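Local coordinates for protein periplasmic beta-glucosidase (Pseudomonas aeruginosa, PDB 6R5T) that probably hydrolyses terminal, non-reducing beta-D-glucosyl residues to release beta-D-glucose, as a periplasmic glycoside hydrolase of family 3, at residues 3-14 with 314-323. The protein carries 1 engineered substitution. Sequence-based numbering, arbitrary orientation.
Sequences KERFIASLMARM and CRDVLAAKYD
L318 and M11 press together at the apolar centre, where CD1 of L318 meets CG of M11 at 3.5 Å, a tight fit for two carbons. The same methyl group of L318 also touches SD of M14 and, more loosely, CD2 of L10. SD of M11 lies against CA and CB of R315, and the bend at its last torsion (chi3 65°) carries CE to CB of C314, while CE of M14 rests on the sulfur of that cysteine. One turn back toward the N-terminus, I7 sends CD1 onto A319, 3.5 Å from its CA; the CA atoms of I7 and L318 are the nearest pair across the helices.

Farther out, Y322 meets both K3 and F6. CG of K3 lies over one ring face, 3.8 Å from the Y322 centroid, as a CH-pi contact, and CD1 of F6 reaches the ring edge, with the two aromatic planes inclined at 55°. K3 CG is anti to the backbone N (chi1 172°) and the chain runs fully extended, passing the tyrosine and CB of A319 to bring NZ 2.8 Å from OD1 of D323 in a salt bridge. The whole side chain is a knob held among R315, A319, Y322 and D323.

At the polar edge, NH2 of R315 donates an almost straight bond, 3.0 Å long, to the syn side of E4 OE1, somewhat out of the carboxylate plane; a weak one joins NE to OE2. NH1 turns to D316 OD1, and CB of A319 sits over the guanidinium centre, so the group is gripped at its rim and backed on one face. D316 in turn pairs with R243. The contact, well away from the sugar pocket, packs the N-terminal helix 2-12 across helix 307-323, an outer helix of the family 3 TIM-barrel domain.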
loop_
_atom_site.group_PDB
_atom_site.type_symbol
_atom_site.label_atom_id
_atom_site.label_comp_id
_atom_site.label_asym_id
_atom_site.label_seq_id
_atom_site.Cartn_x
_atom_site.Cartn_y
_atom_site.Cartn_z
ATOM N N LYS A 3 -11.553 -7.855 46.367
ATOM C CA LYS A 3 -10.439 -7.322 45.528
ATOM C C LYS A 3 -10.468 -5.790 45.549
ATOM O O LYS A 3 -9.410 -5.182 45.806
ATOM C CB LYS A 3 -10.527 -7.832 44.086
ATOM C CG LYS A 3 -9.552 -7.179 43.124
ATOM C CD LYS A 3 -9.549 -7.871 41.800
ATOM C CE LYS A 3 -8.746 -7.132 40.754
ATOM N NZ LYS A 3 -8.839 -7.828 39.449
ATOM N N GLU A 4 -11.616 -5.166 45.277
ATOM C CA GLU A 4 -11.663 -3.686 45.200
ATOM C C GLU A 4 -11.444 -3.117 46.613
ATOM O O GLU A 4 -10.789 -2.091 46.674
ATOM C CB GLU A 4 -12.876 -3.148 44.438
ATOM C CG GLU A 4 -12.753 -3.214 42.899
ATOM C CD GLU A 4 -11.425 -3.086 42.121
ATOM O OE1 GLU A 4 -11.120 -4.058 41.342
ATOM O OE2 GLU A 4 -10.716 -2.002 42.189
ATOM N N ARG A 5 -11.877 -3.778 47.692
ATOM C CA ARG A 5 -11.614 -3.318 49.083
ATOM C C ARG A 5 -10.108 -3.386 49.348
ATOM O O ARG A 5 -9.569 -2.411 49.850
ATOM C CB ARG A 5 -12.354 -4.156 50.134
ATOM C CG ARG A 5 -13.875 -4.033 50.087
ATOM C CD ARG A 5 -14.557 -4.399 51.400
ATOM N NE ARG A 5 -14.148 -3.430 52.413
ATOM C CZ ARG A 5 -13.761 -3.705 53.657
ATOM N NH1 ARG A 5 -13.742 -4.951 54.104
ATOM N NH2 ARG A 5 -13.389 -2.718 54.458
ATOM N N PHE A 6 -9.479 -4.517 49.050
ATOM C CA PHE A 6 -8.031 -4.770 49.255
ATOM C C PHE A 6 -7.263 -3.644 48.538
ATOM O O PHE A 6 -6.366 -3.042 49.141
ATOM C CB PHE A 6 -7.597 -6.147 48.727
ATOM C CG PHE A 6 -6.139 -6.445 48.936
ATOM C CD1 PHE A 6 -5.193 -6.050 47.991
ATOM C CD2 PHE A 6 -5.686 -7.074 50.080
ATOM C CE1 PHE A 6 -3.838 -6.268 48.191
ATOM C CE2 PHE A 6 -4.321 -7.288 50.280
ATOM C CZ PHE A 6 -3.397 -6.880 49.335
ATOM N N ILE A 7 -7.620 -3.378 47.283
ATOM C CA ILE A 7 -6.879 -2.391 46.451
ATOM C C ILE A 7 -7.103 -0.985 46.991
ATOM O O ILE A 7 -6.152 -0.226 47.080
ATOM C CB ILE A 7 -7.223 -2.519 44.949
ATOM C CG1 ILE A 7 -6.658 -3.854 44.448
ATOM C CG2 ILE A 7 -6.676 -1.338 44.174
ATOM C CD1 ILE A 7 -7.094 -4.263 43.069
ATOM N N ALA A 8 -8.331 -0.638 47.354
ATOM C CA ALA A 8 -8.650 0.702 47.896
ATOM C C ALA A 8 -7.911 0.890 49.233
ATOM O O ALA A 8 -7.397 1.987 49.445
ATOM C CB ALA A 8 -10.142 0.854 48.066
ATOM N N SER A 9 -7.828 -0.125 50.082
ATOM C CA SER A 9 -7.164 -0.010 51.399
ATOM C C SER A 9 -5.678 0.204 51.134
ATOM O O SER A 9 -5.065 1.105 51.744
ATOM C CB SER A 9 -7.414 -1.211 52.277
ATOM O OG SER A 9 -6.532 -1.241 53.415
ATOM N N LEU A 10 -5.096 -0.577 50.217
ATOM C CA LEU A 10 -3.661 -0.404 49.908
ATOM C C LEU A 10 -3.412 0.985 49.319
ATOM O O LEU A 10 -2.445 1.673 49.745
ATOM C CB LEU A 10 -3.168 -1.507 48.975
ATOM C CG LEU A 10 -1.700 -1.403 48.574
ATOM C CD1 LEU A 10 -0.775 -1.329 49.768
ATOM C CD2 LEU A 10 -1.340 -2.659 47.806
ATOM N N MET A 11 -4.214 1.436 48.351
ATOM C CA MET A 11 -3.973 2.761 47.727
ATOM C C MET A 11 -4.151 3.913 48.728
ATOM O O MET A 11 -3.473 4.895 48.550
ATOM C CB MET A 11 -4.895 2.941 46.524
ATOM C CG MET A 11 -4.367 2.070 45.421
ATOM S SD MET A 11 -5.210 2.296 43.879
ATOM C CE MET A 11 -4.783 3.988 43.467
ATOM N N ALA A 12 -5.008 3.753 49.732
ATOM C CA ALA A 12 -5.199 4.784 50.785
ATOM C C ALA A 12 -3.916 4.918 51.604
ATOM O O ALA A 12 -3.773 5.930 52.293
ATOM C CB ALA A 12 -6.407 4.466 51.674
ATOM N N ARG A 13 -3.015 3.947 51.568
ATOM C CA ARG A 13 -1.751 3.996 52.333
ATOM C C ARG A 13 -0.641 4.676 51.523
ATOM O O ARG A 13 0.454 4.941 52.071
ATOM C CB ARG A 13 -1.299 2.582 52.703
ATOM C CG ARG A 13 -2.321 1.740 53.450
ATOM C CD ARG A 13 -1.771 0.368 53.809
ATOM N NE ARG A 13 -0.661 0.565 54.698
ATOM C CZ ARG A 13 0.130 -0.365 55.200
ATOM N NH1 ARG A 13 -0.086 -1.629 54.910
ATOM N NH2 ARG A 13 1.133 0.004 55.980
ATOM N N MET A 14 -0.829 4.814 50.202
ATOM C CA MET A 14 0.305 5.103 49.301
ATOM C C MET A 14 0.444 6.596 49.055
ATOM O O MET A 14 -0.530 7.278 48.769
ATOM C CB MET A 14 0.122 4.363 47.965
ATOM C CG MET A 14 0.220 2.892 48.159
ATOM S SD MET A 14 -0.306 1.979 46.650
ATOM C CE MET A 14 1.147 2.273 45.631
ATOM N N CYS A 314 -2.310 3.355 38.708
ATOM C CA CYS A 314 -1.836 2.552 39.844
ATOM C C CYS A 314 -2.814 1.421 40.177
ATOM O O CYS A 314 -2.380 0.285 40.365
ATOM C CB CYS A 314 -1.654 3.487 41.031
ATOM S SG CYS A 314 -0.997 2.598 42.462
ATOM N N ARG A 315 -4.119 1.697 40.212
ATOM C CA ARG A 315 -5.115 0.670 40.499
ATOM C C ARG A 315 -4.979 -0.482 39.500
ATOM O O ARG A 315 -5.030 -1.621 39.906
ATOM C CB ARG A 315 -6.538 1.223 40.468
ATOM C CG ARG A 315 -7.636 0.185 40.630
ATOM C CD ARG A 315 -8.136 -0.353 39.266
ATOM N NE ARG A 315 -8.863 -1.614 39.387
ATOM C CZ ARG A 315 -8.990 -2.537 38.433
ATOM N NH1 ARG A 315 -8.422 -2.395 37.238
ATOM N NH2 ARG A 315 -9.659 -3.645 38.699
ATOM N N ASP A 316 -4.735 -0.163 38.233
ATOM C CA ASP A 316 -4.628 -1.220 37.216
ATOM C C ASP A 316 -3.392 -2.076 37.480
ATOM O O ASP A 316 -3.467 -3.311 37.295
ATOM C CB ASP A 316 -4.659 -0.606 35.814
ATOM C CG ASP A 316 -5.980 -0.008 35.383
ATOM O OD1 ASP A 316 -6.979 -0.233 36.092
ATOM O OD2 ASP A 316 -5.980 0.722 34.342
ATOM N N VAL A 317 -2.267 -1.476 37.889
ATOM C CA VAL A 317 -1.069 -2.285 38.183
ATOM C C VAL A 317 -1.364 -3.202 39.386
ATOM O O VAL A 317 -1.032 -4.396 39.342
ATOM C CB VAL A 317 0.145 -1.383 38.427
ATOM C CG1 VAL A 317 1.325 -2.208 38.913
ATOM C CG2 VAL A 317 0.499 -0.628 37.137
ATOM N N LEU A 318 -1.943 -2.630 40.449
ATOM C CA LEU A 318 -2.180 -3.395 41.686
ATOM C C LEU A 318 -3.170 -4.510 41.402
ATOM O O LEU A 318 -2.977 -5.622 41.909
ATOM C CB LEU A 318 -2.694 -2.436 42.775
ATOM C CG LEU A 318 -1.704 -1.366 43.236
ATOM C CD1 LEU A 318 -2.372 -0.529 44.316
ATOM C CD2 LEU A 318 -0.391 -1.945 43.717
ATOM N N ALA A 319 -4.150 -4.246 40.577
ATOM C CA ALA A 319 -5.175 -5.265 40.268
ATOM C C ALA A 319 -4.531 -6.411 39.476
ATOM O O ALA A 319 -4.893 -7.548 39.690
ATOM C CB ALA A 319 -6.317 -4.662 39.524
ATOM N N ALA A 320 -3.591 -6.134 38.583
ATOM C CA ALA A 320 -2.890 -7.211 37.861
ATOM C C ALA A 320 -2.096 -8.073 38.839
ATOM O O ALA A 320 -2.122 -9.315 38.752
ATOM C CB ALA A 320 -1.996 -6.638 36.800
ATOM N N LYS A 321 -1.400 -7.442 39.772
ATOM C CA LYS A 321 -0.607 -8.205 40.756
ATOM C C LYS A 321 -1.538 -9.044 41.638
ATOM O O LYS A 321 -1.149 -10.168 41.984
ATOM C CB LYS A 321 0.184 -7.206 41.565
ATOM C CG LYS A 321 1.265 -6.520 40.748
ATOM C CD LYS A 321 2.083 -5.499 41.518
ATOM C CE LYS A 321 3.204 -4.951 40.670
ATOM N NZ LYS A 321 4.131 -4.078 41.417
ATOM N N TYR A 322 -2.696 -8.503 41.972
ATOM C CA TYR A 322 -3.693 -9.194 42.825
ATOM C C TYR A 322 -4.132 -10.487 42.096
ATOM O O TYR A 322 -4.035 -11.590 42.630
ATOM C CB TYR A 322 -4.835 -8.229 43.146
ATOM C CG TYR A 322 -5.903 -8.806 44.045
ATOM C CD1 TYR A 322 -6.870 -9.662 43.546
ATOM C CD2 TYR A 322 -5.928 -8.487 45.390
ATOM C CE1 TYR A 322 -7.882 -10.155 44.356
ATOM C CE2 TYR A 322 -6.895 -9.017 46.222
ATOM C CZ TYR A 322 -7.874 -9.842 45.705
ATOM O OH TYR A 322 -8.861 -10.312 46.532
ATOM N N ASP A 323 -4.508 -10.341 40.813
ATOM C CA ASP A 323 -5.012 -11.479 40.014
ATOM C C ASP A 323 -3.908 -12.530 39.832
ATOM O O ASP A 323 -4.267 -13.729 39.784
ATOM C CB ASP A 323 -5.572 -11.025 38.677
ATOM C CG ASP A 323 -6.866 -10.259 38.790
ATOM O OD1 ASP A 323 -7.494 -10.244 39.928
ATOM O OD2 ASP A 323 -7.233 -9.608 37.764
#